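Local coordinates for protein putative oxidoreductase (Jannaschia sp., PDB 3C24) that is a putative oxidoreductase that probably binds a nicotinamide adenine dinucleotide cofactor through its Rossmann-type domain, its substrate and reaction being unknown, at residues E159-Y162 and A163-A166; D167-E170 and T171-P175; F202-T205 and M206-V210. All blocks are in the same frame, centred on the assembly; numbering follows the deposited sequence.

Contact 1: E159-Y162 and A163-A166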
loop_
_atom_site.group_PDB
_atom_site.type_symbol
_atom_site.label_atom_id
_atom_site.label_comp_id
_atom_site.label_asym_id
_atom_site.label_seq_id
_atom_site.Cartn_x
_atom_site.Cartn_y
_atom_site.Cartn_z
ATOM N N GLU A 159 19.554 5.102 -31.959
ATOM C CA GLU A 159 18.400 5.818 -31.422
ATOM C C GLU A 159 17.065 5.322 -31.934
ATOM O O GLU A 159 16.078 5.197 -31.190
ATOM C CB GLU A 159 18.511 7.286 -31.787
ATOM C CG GLU A 159 17.353 8.168 -31.331
ATOM C CD GLU A 159 17.133 8.225 -29.813
ATOM O OE1 GLU A 159 18.010 7.845 -28.984
ATOM O OE2 GLU A 159 16.059 8.729 -29.451
ATOM N N GLU A 160 17.071 5.018 -33.203
ATOM C CA GLU A 160 15.850 4.572 -33.903
ATOM C C GLU A 160 15.251 3.295 -33.292
ATOM O O GLU A 160 14.087 2.976 -33.446
ATOM C CB GLU A 160 16.104 4.360 -35.377
ATOM C CG GLU A 160 16.527 5.638 -36.093
ATOM C CD GLU A 160 18.047 5.824 -36.242
ATOM O OE1 GLU A 160 18.848 5.520 -35.299
ATOM O OE2 GLU A 160 18.419 6.341 -37.340
ATOM N N HIS A 161 16.104 2.586 -32.587
ATOM C CA HIS A 161 15.686 1.319 -31.970
ATOM C C HIS A 161 14.916 1.517 -30.688
ATOM O O HIS A 161 14.242 0.568 -30.227
ATOM C CB HIS A 161 16.881 0.391 -31.752
ATOM C CG HIS A 161 17.364 -0.224 -33.007
ATOM N ND1 HIS A 161 18.320 -1.217 -33.027
ATOM C CD2 HIS A 161 16.945 -0.070 -34.287
ATOM C CE1 HIS A 161 18.520 -1.592 -34.280
ATOM N NE2 HIS A 161 17.705 -0.910 -35.066
ATOM N N TYR A 162 14.939 2.725 -30.130
ATOM C CA TYR A 162 14.195 2.939 -28.879
ATOM C C TYR A 162 12.717 2.725 -29.162
ATOM O O TYR A 162 12.050 2.010 -28.451
ATOM C CB TYR A 162 14.418 4.326 -28.256
ATOM C CG TYR A 162 13.511 4.469 -27.063
ATOM C CD1 TYR A 162 13.872 3.946 -25.843
ATOM C CD2 TYR A 162 12.235 5.008 -27.193
ATOM C CE1 TYR A 162 13.008 4.013 -24.769
ATOM C CE2 TYR A 162 11.372 5.064 -26.110
ATOM C CZ TYR A 162 11.750 4.559 -24.920
ATOM O OH TYR A 162 10.869 4.594 -23.855
ATOM N N ALA A 163 12.242 3.336 -30.237
ATOM C CA ALA A 163 10.810 3.275 -30.610
ATOM C C ALA A 163 10.385 1.837 -30.829
ATOM O O ALA A 163 9.283 1.440 -30.456
ATOM C CB ALA A 163 10.515 4.102 -31.851
ATOM N N ILE A 164 11.279 1.050 -31.402
ATOM C CA ILE A 164 10.935 -0.327 -31.733
ATOM C C ILE A 164 10.805 -1.131 -30.412
ATOM O O ILE A 164 9.831 -1.826 -30.163
ATOM C CB ILE A 164 11.950 -0.954 -32.693
ATOM C CG1 ILE A 164 11.923 -0.198 -34.030
ATOM C CG2 ILE A 164 11.657 -2.436 -32.860
ATOM C CD1 ILE A 164 13.143 -0.465 -34.942
ATOM N N GLY A 165 11.807 -1.021 -29.569
ATOM C CA GLY A 165 11.775 -1.738 -28.298
ATOM C C GLY A 165 10.594 -1.333 -27.462
ATOM O O GLY A 165 9.975 -2.150 -26.788
ATOM N N ALA A 166 10.270 -0.035 -27.457
ATOM C CA ALA A 166 9.124 0.461 -26.691
ATOM C C ALA A 166 7.800 -0.142 -27.198
ATOM O O ALA A 166 6.912 -0.522 -26.410
ATOM C CB ALA A 166 9.069 1.988 -26.724
HETATM O O HOH W 1 13.390 5.834 -31.330
#

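Contact 2: D167-E170 and T171-P175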
loop_
_atom_site.group_PDB
_atom_site.type_symbol
_atom_site.label_atom_id
_atom_site.label_comp_id
_atom_site.label_asym_id
_atom_site.label_seq_id
_atom_site.Cartn_x
_atom_site.Cartn_y
_atom_site.Cartn_z
ATOM N N ASP A 167 7.700 -0.188 -28.517
ATOM C CA ASP A 167 6.507 -0.773 -29.165
ATOM C C ASP A 167 6.349 -2.250 -28.765
ATOM O O ASP A 167 5.230 -2.726 -28.486
ATOM C CB ASP A 167 6.581 -0.640 -30.668
ATOM C CG ASP A 167 5.322 -1.119 -31.347
ATOM O OD1 ASP A 167 4.312 -0.403 -31.274
ATOM O OD2 ASP A 167 5.352 -2.206 -31.959
ATOM N N ILE A 168 7.452 -2.971 -28.736
ATOM C CA ILE A 168 7.401 -4.372 -28.358
ATOM C C ILE A 168 6.947 -4.506 -26.897
ATOM O O ILE A 168 6.027 -5.293 -26.572
ATOM C CB ILE A 168 8.707 -5.120 -28.587
ATOM C CG1 ILE A 168 9.142 -5.043 -30.072
ATOM C CG2 ILE A 168 8.537 -6.576 -28.167
ATOM C CD1 ILE A 168 8.064 -5.432 -31.020
ATOM N N CYS A 169 7.529 -3.693 -26.033
ATOM C CA CYS A 169 7.139 -3.728 -24.604
ATOM C C CYS A 169 5.694 -3.335 -24.390
ATOM O O CYS A 169 4.994 -3.923 -23.556
ATOM C CB CYS A 169 8.041 -2.828 -23.751
ATOM S SG CYS A 169 9.712 -3.463 -23.614
ATOM N N GLU A 170 5.236 -2.364 -25.168
ATOM C CA GLU A 170 3.840 -1.891 -25.073
ATOM C C GLU A 170 2.850 -2.968 -25.541
ATOM O O GLU A 170 1.692 -3.082 -25.052
ATOM C CB GLU A 170 3.663 -0.615 -25.861
ATOM C CG GLU A 170 4.248 0.595 -25.188
ATOM C CD GLU A 170 4.397 1.792 -26.121
ATOM O OE1 GLU A 170 3.893 1.719 -27.251
ATOM O OE2 GLU A 170 5.034 2.787 -25.718
ATOM N N THR A 171 3.331 -3.813 -26.438
ATOM C CA THR A 171 2.536 -4.930 -26.959
ATOM C C THR A 171 2.533 -6.053 -25.922
ATOM O O THR A 171 1.482 -6.611 -25.596
ATOM C CB THR A 171 3.111 -5.483 -28.260
ATOM O OG1 THR A 171 3.281 -4.412 -29.182
ATOM C CG2 THR A 171 2.234 -6.637 -28.817
HETATM N N MSE A 172 3.709 -6.365 -25.364
HETATM C CA MSE A 172 3.815 -7.458 -24.389
HETATM C C MSE A 172 3.070 -7.232 -23.089
HETATM O O MSE A 172 2.562 -8.203 -22.461
HETATM C CB MSE A 172 5.285 -7.781 -24.087
HETATM C CG MSE A 172 6.009 -8.281 -25.273
HETATM SE SE MSE A 172 7.841 -8.836 -24.730
HETATM C CE MSE A 172 8.495 -7.216 -24.082
ATOM N N TRP A 173 2.965 -5.964 -22.718
ATOM C CA TRP A 173 2.440 -5.588 -21.409
ATOM C C TRP A 173 1.185 -4.753 -21.459
ATOM O O TRP A 173 0.818 -4.101 -20.473
ATOM C CB TRP A 173 3.524 -4.853 -20.600
ATOM C CG TRP A 173 4.699 -5.743 -20.264
ATOM C CD1 TRP A 173 4.637 -7.018 -19.899
ATOM C CD2 TRP A 173 6.089 -5.359 -20.187
ATOM N NE1 TRP A 173 5.892 -7.506 -19.635
ATOM C CE2 TRP A 173 6.803 -6.505 -19.804
ATOM C CE3 TRP A 173 6.793 -4.170 -20.425
ATOM C CZ2 TRP A 173 8.183 -6.511 -19.649
ATOM C CZ3 TRP A 173 8.185 -4.170 -20.257
ATOM C CH2 TRP A 173 8.858 -5.347 -19.878
ATOM N N SER A 174 0.516 -4.804 -22.617
ATOM C CA SER A 174 -0.745 -4.059 -22.838
ATOM C C SER A 174 -1.800 -4.488 -21.825
ATOM O O SER A 174 -1.869 -5.642 -21.489
ATOM C CB SER A 174 -1.304 -4.240 -24.249
ATOM O OG SER A 174 -1.695 -5.572 -24.449
ATOM N N PRO A 175 -2.680 -3.563 -21.423
ATOM C CA PRO A 175 -2.722 -2.188 -21.912
ATOM C C PRO A 175 -1.807 -1.269 -21.155
ATOM O O PRO A 175 -1.765 -1.284 -19.930
ATOM C CB PRO A 175 -4.206 -1.799 -21.725
ATOM C CG PRO A 175 -4.667 -2.646 -20.621
ATOM C CD PRO A 175 -3.949 -3.949 -20.767
#

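Contact 3: F202-T205 and M206-V210. With SO4 (sulfate ion), chain F.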
loop_
_atom_site.group_PDB
_atom_site.type_symbol
_atom_site.label_atom_id
_atom_site.label_comp_id
_atom_site.label_asym_id
_atom_site.label_seq_id
_atom_site.Cartn_x
_atom_site.Cartn_y
_atom_site.Cartn_z
ATOM N N PHE A 202 10.010 -2.646 3.400
ATOM C CA PHE A 202 8.848 -1.924 4.030
ATOM C C PHE A 202 7.672 -2.840 4.123
ATOM O O PHE A 202 7.077 -3.074 5.165
ATOM C CB PHE A 202 8.413 -0.692 3.159
ATOM C CG PHE A 202 6.881 -0.279 3.227
ATOM C CD1 PHE A 202 6.244 0.038 4.412
ATOM C CD2 PHE A 202 6.141 -0.111 2.062
ATOM C CE1 PHE A 202 4.873 0.449 4.454
ATOM C CE2 PHE A 202 4.786 0.261 2.103
ATOM C CZ PHE A 202 4.166 0.557 3.301
ATOM N N VAL A 203 7.368 -3.425 2.983
ATOM C CA VAL A 203 6.214 -4.320 2.908
ATOM C C VAL A 203 6.365 -5.544 3.808
ATOM O O VAL A 203 5.451 -5.929 4.551
ATOM C CB VAL A 203 5.856 -4.692 1.453
ATOM C CG1 VAL A 203 4.754 -5.676 1.411
ATOM C CG2 VAL A 203 5.387 -3.417 0.677
ATOM N N GLU A 204 7.533 -6.173 3.760
ATOM C CA GLU A 204 7.779 -7.331 4.648
ATOM C C GLU A 204 7.657 -6.925 6.109
ATOM O O GLU A 204 7.079 -7.644 6.926
ATOM C CB GLU A 204 9.110 -8.006 4.351
ATOM C CG GLU A 204 9.463 -9.085 5.367
ATOM C CD GLU A 204 10.184 -10.225 4.745
ATOM O OE1 GLU A 204 9.700 -10.740 3.708
ATOM O OE2 GLU A 204 11.190 -10.653 5.322
ATOM N N THR A 205 8.228 -5.773 6.443
ATOM C CA THR A 205 8.113 -5.251 7.818
ATOM C C THR A 205 6.635 -5.085 8.218
ATOM O O THR A 205 6.260 -5.407 9.342
ATOM C CB THR A 205 8.923 -3.946 8.024
ATOM O OG1 THR A 205 10.278 -4.203 7.641
ATOM C CG2 THR A 205 8.834 -3.499 9.492
HETATM N N MSE A 206 5.769 -4.646 7.298
HETATM C CA MSE A 206 4.352 -4.457 7.624
HETATM C C MSE A 206 3.699 -5.765 7.957
HETATM O O MSE A 206 2.941 -5.873 8.902
HETATM C CB MSE A 206 3.560 -3.800 6.499
HETATM C CG MSE A 206 3.986 -2.455 6.065
HETATM SE SE MSE A 206 3.887 -1.113 7.509
HETATM C CE MSE A 206 5.818 -1.225 7.905
ATOM N N VAL A 207 4.040 -6.817 7.209
ATOM C CA VAL A 207 3.494 -8.146 7.496
ATOM C C VAL A 207 4.020 -8.642 8.858
ATOM O O VAL A 207 3.288 -9.179 9.690
ATOM C CB VAL A 207 3.916 -9.193 6.413
ATOM C CG1 VAL A 207 3.515 -10.643 6.879
ATOM C CG2 VAL A 207 3.296 -8.855 5.051
ATOM N N HIS A 208 5.295 -8.469 9.087
ATOM C CA HIS A 208 5.884 -8.934 10.320
ATOM C C HIS A 208 5.377 -8.138 11.518
ATOM O O HIS A 208 5.359 -8.650 12.645
ATOM C CB HIS A 208 7.395 -8.918 10.281
ATOM C CG HIS A 208 7.966 -9.970 9.371
ATOM N ND1 HIS A 208 9.291 -9.991 8.991
ATOM C CD2 HIS A 208 7.376 -11.017 8.739
ATOM C CE1 HIS A 208 9.499 -11.029 8.197
ATOM N NE2 HIS A 208 8.359 -11.674 8.032
ATOM N N ALA A 209 4.905 -6.923 11.270
ATOM C CA ALA A 209 4.355 -6.097 12.360
ATOM C C ALA A 209 2.970 -6.659 12.755
ATOM O O ALA A 209 2.596 -6.722 13.923
ATOM C CB ALA A 209 4.299 -4.649 11.977
ATOM N N VAL A 210 2.216 -7.097 11.753
ATOM C CA VAL A 210 0.948 -7.775 12.016
ATOM C C VAL A 210 1.244 -9.055 12.845
ATOM O O VAL A 210 0.566 -9.378 13.860
ATOM C CB VAL A 210 0.132 -8.041 10.713
ATOM C CG1 VAL A 210 -1.046 -9.091 10.984
ATOM C CG2 VAL A 210 -0.334 -6.688 10.124
HETATM S S SO4 F . 12.403 -9.141 10.583
HETATM O O1 SO4 F . 13.491 -9.611 9.717
HETATM O O2 SO4 F . 11.334 -8.513 9.743
HETATM O O3 SO4 F . 11.858 -10.292 11.236
HETATM O O4 SO4 F . 13.015 -8.167 11.456
#

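Contact 1: E159-Y162 and A163-A166
Gly-165 N and Ala-166 N reach back one turn to the carbonyls of His-161 and Tyr-162, and these two i to i+4 bonds set up the first turns of helix 160-172, the helix that crosses from strand 148-156 to strand 176-181 as a beta-alpha-beta unit of the mixed sheet. Gly-165 N to His-161 O is 3.0 Å and almost straight, 175° at the hydrogen; Ala-166 N to Tyr-162 O is 2.9 Å. Two residues earlier, at the start, the pattern is opened up: Glu-159 O and Ala-163 N stand 4.4 Å apart, and a water fills the step, donating to Glu-159 O and accepting from Ala-163 N.

Among the side chains, Tyr-162 lies along the helix. Its CG is anti to the backbone N (chi1 175°), which carries the ring forward over the next turn until CE2 meets the Ala-166 methyl at 3.9 Å, approaching it obliquely. The same ring meets Phe-119 and makes a cation-pi contact with Arg-181, whose guanidinium also forms a salt bridge with Glu-159, so one arginine ties the helix start to the neighbouring strand.

On another side of the turn, His-161 and Ile-164 run next to each other in the same direction, and both rest on Ile-96 of strand 96-99. The imidazole is anchored through ND1 to Thr-117 OG1. Its CD2 has an apolar neighbour in the end of the isoleucine's longer branch: Ile-164 CD1 lies 3.9 Å from His-161 CD2, placed obliquely to the ring.

Contact 2: D167-E170 and T171-P175
Thr-171 turns its hydroxyl back onto the helix and donates from OG1 to Asp-167 O at 2.7 Å. The same carbonyl oxygen accepts Thr-171 N at 3.0 Å, the two donors arriving from opposite faces of its plane, so two bonds from one residue grip a single acceptor. With OG1 anti to its own carbonyl carbon (chi1 -53°), the hydroxyl lies on the side facing the preceding turn.

Next along, Met-172 N bonds to Ile-168 O, and the selenomethionine chain, bent at chi3, brings its CE methyl near both Ile-168 CG2 at 4.1 Å and Cys-169 SG at 4.0 Å. Trp-173 closes the last turn through its N to Cys-169 O. Its six-membered ring packs beside the same cysteine, with CZ3 3.7 Å from Cys-169 CB, and the sulfur sits obliquely to that ring in a sulfur-aromatic contact, 4.6 Å from the centroid.

Further out, the apolar side is backed by Ile-27 and Ile-31 of helix 22-33 and by Ile-150 of strand 148-156. Asn-7 bonds to the carboxylates of both Asp-167 and Glu-170, which also reach His-36 and Thr-179 respectively. Trp-173 is the first residue to leave helical backbone angles, and a cis peptide before Pro-175 follows: this is the C-terminal end of the connecting helix in a beta-alpha-beta unit, turning into strand 176-181.

Contact 3: F202-T205 and M206-V210
Met-206 packs hard against Phe-202 one turn back. Its CG comes within 3.4 Å of Phe-202 CE1, and the selenium of this selenomethionine follows, 4.7 Å from the ring centroid and oblique to it, a Met-aromatic contact. The chain gets there by folding twice, at chi2 (-61°) and again at chi3, so that CE ends beside CD1 of the same ring and 3.5 Å from Phe-202 O. Beneath this the backbone is regular: Met-206, Val-207, His-208 and Ala-209 each donate N-H to the carbonyl oxygen of the residue four earlier. Thr-205, buried on this side, spends its hydroxyl on Pro-201 O, which leaves its CG2 methyl to face Met-206 CE.

All this belongs to the long helix 184-217, which lies within a region of the chain related in sequence to the C-terminal domain of phosphogluconate dehydrogenase, and here the helix runs along the subunit interface. Phe-202 meets Phe-202 of the second subunit, Val-198 of the second subunit lies on Met-206, and Met-228 of helix 221-239 in the same chain adds to the cover.

Round the helix the contact becomes more open and polar. Glu-204 and His-208 are only partly exposed, and they touch through carbon: Glu-204 CG sits over one face of the imidazole, 3.8 Å from its centroid, in a CH-pi contact. The carboxylate plane is turned 47° from the ring's; its OE2 forms a salt bridge with Lys-259 and its OE1 a hydrogen bond with Trp-239, both of the second subunit. Sulfate, probably from the crystallisation liquor, lies at the ring edge: His-208 ND1 donates to its O2 at 2.6 Å, nearly straight at 168°, and Lys-259, Trp-267 and Arg-268 of the second subunit bind the same anion.

Reading from the N terminus, contact 1 opens helix 160-172 and contact 2 continues it without a break and ends it, their centres about 13 Å apart. Each closes only local helical turns; none nests in or crosses another. Together they span the crossover helix between strands 148-156 and 176-181, whose side chains lie against strands 96-99 and 117-123 and helix 22-33 of the Rossmann-type domain. After strand 176-181 the chain enters helix 184-217, where contact 3 lies on the opposite side of the chain's centre, about 33 Å from contact 2 between centres, and faces the second subunit.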